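Local coordinates for tail fiber protein (Acinetobacter phage AM24, PDB 5W5P) that probably recognises, and as a tailspike may cleave, the capsular polysaccharide of its Acinetobacter host, acting as a homotrimer, at residues Gly302-Asn307 against Ala327-Thr332; Thr361-Gly366 against Asp401-Pro406. One frame throughout, in Å; residues are numbered along the deposited sequence.

Contact 1 of 2, residues Gly302-Asn307 against Ala327-Thr332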
loop_
_atom_site.group_PDB
_atom_site.type_symbol
_atom_site.label_atom_id
_atom_site.label_comp_id
_atom_site.label_asym_id
_atom_site.label_seq_id
_atom_site.Cartn_x
_atom_site.Cartn_y
_atom_site.Cartn_z
ATOM N N GLY A 302 -8.595 3.298 -25.397
ATOM C CA GLY A 302 -9.501 2.247 -24.985
ATOM C C GLY A 302 -10.441 2.675 -23.872
ATOM O O GLY A 302 -10.269 3.700 -23.212
ATOM N N SER A 303 -11.468 1.851 -23.664
ATOM C CA SER A 303 -12.433 2.033 -22.579
ATOM C C SER A 303 -12.461 0.757 -21.749
ATOM O O SER A 303 -13.350 -0.088 -21.921
ATOM C CB SER A 303 -13.826 2.365 -23.119
ATOM O OG SER A 303 -13.752 3.351 -24.129
ATOM N N PRO A 304 -11.503 0.586 -20.825
ATOM C CA PRO A 304 -10.458 1.556 -20.504
ATOM C C PRO A 304 -9.175 1.318 -21.286
ATOM O O PRO A 304 -9.113 0.419 -22.126
ATOM C CB PRO A 304 -10.220 1.303 -19.022
ATOM C CG PRO A 304 -10.365 -0.194 -18.919
ATOM C CD PRO A 304 -11.402 -0.604 -19.959
ATOM N N ALA A 305 -8.160 2.132 -21.007
ATOM C CA ALA A 305 -6.805 1.844 -21.457
ATOM C C ALA A 305 -6.031 1.010 -20.445
ATOM O O ALA A 305 -5.218 0.164 -20.839
ATOM C CB ALA A 305 -6.047 3.147 -21.733
ATOM N N VAL A 306 -6.279 1.218 -19.152
ATOM C CA VAL A 306 -5.550 0.550 -18.081
ATOM C C VAL A 306 -6.557 -0.109 -17.149
ATOM O O VAL A 306 -7.384 0.578 -16.537
ATOM C CB VAL A 306 -4.659 1.528 -17.296
ATOM C CG1 VAL A 306 -3.802 0.772 -16.296
ATOM C CG2 VAL A 306 -3.793 2.353 -18.246
ATOM N N ASN A 307 -6.490 -1.430 -17.041
ATOM C CA ASN A 307 -7.297 -2.195 -16.095
ATOM C C ASN A 307 -6.434 -2.442 -14.863
ATOM O O ASN A 307 -5.651 -3.394 -14.826
ATOM C CB ASN A 307 -7.775 -3.507 -16.714
ATOM C CG ASN A 307 -8.961 -3.318 -17.650
ATOM O OD1 ASN A 307 -8.794 -3.072 -18.847
ATOM N ND2 ASN A 307 -10.168 -3.426 -17.104
ATOM N N ALA A 327 -7.693 6.082 -20.231
ATOM C CA ALA A 327 -8.735 5.753 -19.271
ATOM C C ALA A 327 -8.227 4.694 -18.300
ATOM O O ALA A 327 -7.713 3.650 -18.715
ATOM C CB ALA A 327 -9.987 5.258 -19.996
ATOM N N VAL A 328 -8.378 4.962 -17.004
ATOM C CA VAL A 328 -7.880 4.088 -15.946
ATOM C C VAL A 328 -9.050 3.681 -15.064
ATOM O O VAL A 328 -9.744 4.542 -14.512
ATOM C CB VAL A 328 -6.792 4.775 -15.103
ATOM C CG1 VAL A 328 -6.341 3.863 -13.945
ATOM C CG2 VAL A 328 -5.606 5.186 -15.971
ATOM N N TYR A 329 -9.265 2.373 -14.923
ATOM C CA TYR A 329 -10.194 1.826 -13.941
ATOM C C TYR A 329 -9.388 1.203 -12.807
ATOM O O TYR A 329 -8.414 0.484 -13.060
ATOM C CB TYR A 329 -11.118 0.770 -14.556
ATOM C CG TYR A 329 -12.016 1.256 -15.671
ATOM C CD1 TYR A 329 -12.146 2.608 -15.953
ATOM C CD2 TYR A 329 -12.732 0.356 -16.444
ATOM C CE1 TYR A 329 -12.965 3.051 -16.976
ATOM C CE2 TYR A 329 -13.557 0.790 -17.471
ATOM C CZ TYR A 329 -13.667 2.139 -17.732
ATOM O OH TYR A 329 -14.479 2.577 -18.755
ATOM N N ALA A 330 -9.789 1.489 -11.565
ATOM C CA ALA A 330 -9.138 0.952 -10.371
ATOM C C ALA A 330 -7.643 1.290 -10.355
ATOM O O ALA A 330 -6.775 0.415 -10.371
ATOM C CB ALA A 330 -9.367 -0.559 -10.256
ATOM N N GLY A 331 -7.357 2.588 -10.325
ATOM C CA GLY A 331 -5.994 3.079 -10.202
ATOM C C GLY A 331 -5.713 3.547 -8.785
ATOM O O GLY A 331 -6.591 4.090 -8.113
ATOM N N THR A 332 -4.478 3.320 -8.336
ATOM C CA THR A 332 -4.029 3.773 -7.027
ATOM C C THR A 332 -2.623 4.345 -7.144
ATOM O O THR A 332 -1.778 3.795 -7.854
ATOM C CB THR A 332 -4.060 2.631 -5.992
ATOM O OG1 THR A 332 -3.617 1.412 -6.599
ATOM C CG2 THR A 332 -5.474 2.437 -5.435
HETATM O O HOH W 1 -8.463 5.529 -22.786
#
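Pro304 lies over the ring of Tyr329 where two successive rungs of the parallel beta-helix meet at a corner of the coil. Pro304 CB stands 3.5 Å from the centroid of the Tyr329 ring, 3° off the normal, a CH-pi contact over the centre of the face. Tyr329 CG is anti to its carbonyl carbon (chi1 -61°), beside the backbone N, which starts the ring toward Pro304. Pro304 CG comes down nearer one side of the ring, 3.5 Å from Tyr329 CD2, and the cis peptide bond before Pro304 belongs to the turn leading here. Next to Pro304 CB, the carbonyl O of Ala327 is gripped twice: Val306 N approaches almost in line with the C=O bond, whereas Ala305 N, at 2.8 Å, comes in well off that line. The parallel bridge Val306–Val328 follows, the valine side chains side by side and pointing the same way. Packing thins out toward Gly302 and the exposed Ser303, where a water donates to Gly302 O and accepts from Ala327 N. Trp412 of the second subunit stacks on Tyr329, placing this corner at the trimer interface. Tyr329 N donates to Val306 O at 3.1 Å, with an N-H...O angle of 168°.

Contact 2 of 2, residues Thr361-Gly366 against Asp401-Pro406; sequences TGYSSG and DVLAPP
Ser365 OG is held between two backbone groups of the facing loop. It donates to Val402 O, at a short 2.5 Å, and it receives Ala404 N at 3.0 Å with an N-H...O angle of 154°. The hydroxyl therefore serves as donor and acceptor at once. Its placement follows from the first torsion: OG is anti to the backbone N (chi1 -169°), beside the carbonyl carbon. Ala404, in turn, is used through both its amide and its carbonyl, since its O accepts Gly366 N at 3.1 Å, the donor tilted somewhat from the carbonyl plane. Ser365 CA adds a CA-H...O contact to the same oxygen.

Residues 361-366 lead into a strand of the parallel beta-helix, and 401-406 form the irregular segment just before the strand 407-409 of the next rung, which pairs in parallel with 365-375. At the backbone angles of Gly366 a CB would press on the carbonyl O of Ser365, a conformation suited to glycine. A water lies within hydrogen-bonding distance of Ser364 O and Ala404 O. Ser364 OG turns to Gly356 O and Val328 N of the same chain.

Leu403 crosses the Tyr363 side chain at about a right angle, and its CD1 and CD2 each lie 3.8 Å from Tyr363 CB. Lys357 makes a cation-pi contact with the Tyr363 ring, while Asp401 OD2 accepts a hydrogen bond from Ala437 N of the second subunit.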
loop_
_atom_site.group_PDB
_atom_site.type_symbol
_atom_site.label_atom_id
_atom_site.label_comp_id
_atom_site.label_asym_id
_atom_site.label_seq_id
_atom_site.Cartn_x
_atom_site.Cartn_y
_atom_site.Cartn_z
ATOM N N THR A 361 -8.629 10.437 -25.369
ATOM C CA THR A 361 -8.660 9.352 -24.400
ATOM C C THR A 361 -10.017 9.276 -23.696
ATOM O O THR A 361 -10.728 10.276 -23.565
ATOM C CB THR A 361 -7.513 9.553 -23.404
ATOM O OG1 THR A 361 -6.292 9.056 -23.977
ATOM C CG2 THR A 361 -7.767 8.856 -22.120
ATOM N N GLY A 362 -10.398 8.046 -23.278
ATOM C CA GLY A 362 -11.645 7.833 -22.570
ATOM C C GLY A 362 -11.611 8.314 -21.123
ATOM O O GLY A 362 -10.576 8.698 -20.583
ATOM N N TYR A 363 -12.778 8.288 -20.480
ATOM C CA TYR A 363 -12.882 8.743 -19.099
ATOM C C TYR A 363 -12.387 7.673 -18.129
ATOM O O TYR A 363 -12.587 6.473 -18.343
ATOM C CB TYR A 363 -14.327 9.109 -18.756
ATOM C CG TYR A 363 -14.832 10.373 -19.411
ATOM C CD1 TYR A 363 -14.454 11.622 -18.939
ATOM C CD2 TYR A 363 -15.703 10.313 -20.493
ATOM C CE1 TYR A 363 -14.917 12.780 -19.537
ATOM C CE2 TYR A 363 -16.172 11.464 -21.100
ATOM C CZ TYR A 363 -15.776 12.695 -20.618
ATOM O OH TYR A 363 -16.243 13.843 -21.219
ATOM N N SER A 364 -11.742 8.117 -17.052
ATOM C CA SER A 364 -11.297 7.213 -16.005
ATOM C C SER A 364 -12.425 6.973 -15.006
ATOM O O SER A 364 -13.437 7.681 -14.986
ATOM C CB SER A 364 -10.063 7.769 -15.300
ATOM O OG SER A 364 -8.942 7.778 -16.169
ATOM N N SER A 365 -12.246 5.951 -14.165
ATOM C CA SER A 365 -13.305 5.570 -13.229
ATOM C C SER A 365 -12.694 4.802 -12.065
ATOM O O SER A 365 -12.320 3.637 -12.226
ATOM C CB SER A 365 -14.376 4.741 -13.933
ATOM O OG SER A 365 -15.513 4.593 -13.107
ATOM N N GLY A 366 -12.624 5.442 -10.900
ATOM C CA GLY A 366 -12.079 4.805 -9.718
ATOM C C GLY A 366 -10.574 4.940 -9.602
ATOM O O GLY A 366 -9.840 3.987 -9.873
ATOM N N ASP A 401 -22.137 7.233 -11.121
ATOM C CA ASP A 401 -21.976 5.815 -10.806
ATOM C C ASP A 401 -20.960 5.148 -11.719
ATOM O O ASP A 401 -20.084 4.407 -11.258
ATOM C CB ASP A 401 -23.318 5.091 -10.920
ATOM C CG ASP A 401 -24.223 5.342 -9.739
ATOM O OD1 ASP A 401 -23.802 6.036 -8.788
ATOM O OD2 ASP A 401 -25.360 4.834 -9.762
ATOM N N VAL A 402 -21.079 5.372 -13.024
ATOM C CA VAL A 402 -20.268 4.627 -13.977
ATOM C C VAL A 402 -18.846 5.168 -14.019
ATOM O O VAL A 402 -17.877 4.411 -13.911
ATOM C CB VAL A 402 -20.931 4.653 -15.365
ATOM C CG1 VAL A 402 -20.218 3.701 -16.309
ATOM C CG2 VAL A 402 -22.403 4.293 -15.250
ATOM N N LEU A 403 -18.698 6.483 -14.166
ATOM C CA LEU A 403 -17.395 7.119 -14.349
ATOM C C LEU A 403 -17.064 7.919 -13.092
ATOM O O LEU A 403 -17.242 9.137 -13.034
ATOM C CB LEU A 403 -17.395 7.998 -15.612
ATOM C CG LEU A 403 -17.674 7.250 -16.920
ATOM C CD1 LEU A 403 -17.958 8.223 -18.050
ATOM C CD2 LEU A 403 -16.516 6.332 -17.282
ATOM N N ALA A 404 -16.567 7.216 -12.082
ATOM C CA ALA A 404 -16.257 7.825 -10.792
ATOM C C ALA A 404 -15.019 8.703 -10.900
ATOM O O ALA A 404 -13.942 8.198 -11.240
ATOM C CB ALA A 404 -16.047 6.745 -9.738
ATOM N N PRO A 405 -15.121 10.003 -10.633
ATOM C CA PRO A 405 -13.945 10.878 -10.699
ATOM C C PRO A 405 -12.922 10.506 -9.642
ATOM O O PRO A 405 -13.266 9.929 -8.598
ATOM C CB PRO A 405 -14.532 12.278 -10.448
ATOM C CG PRO A 405 -15.978 12.151 -10.805
ATOM C CD PRO A 405 -16.363 10.760 -10.406
ATOM N N PRO A 406 -11.650 10.819 -9.875
ATOM C CA PRO A 406 -10.612 10.487 -8.894
ATOM C C PRO A 406 -10.733 11.316 -7.625
ATOM O O PRO A 406 -11.269 12.426 -7.617
ATOM C CB PRO A 406 -9.306 10.805 -9.635
ATOM C CG PRO A 406 -9.671 10.837 -11.081
ATOM C CD PRO A 406 -11.080 11.341 -11.127
HETATM O O HOH W 2 -12.915 10.189 -13.629
#

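Both contacts join successive rungs of one beta-helix, and their centres lie about 8 Å apart. Two probable backbone hydrogen bonds of 2.9 Å connect them: Gly331 N to Gly366 O joins the neighbouring strands 331-339 and 365-375, while Ser365 N to Val328 O meets the chain just before the corner at 329-330. Both contacts are partly buried, with five of nine touching residues buried in contact 1 and four of seven in contact 2, and both touch the second subunit. Contact 1 includes a true parallel bridge and a proline–aromatic contact; contact 2 has no beta bridge between its segments and relies on a serine hydroxyl as well as backbone groups. The exposed residue is Ser303 in contact 1 and Val402 in contact 2.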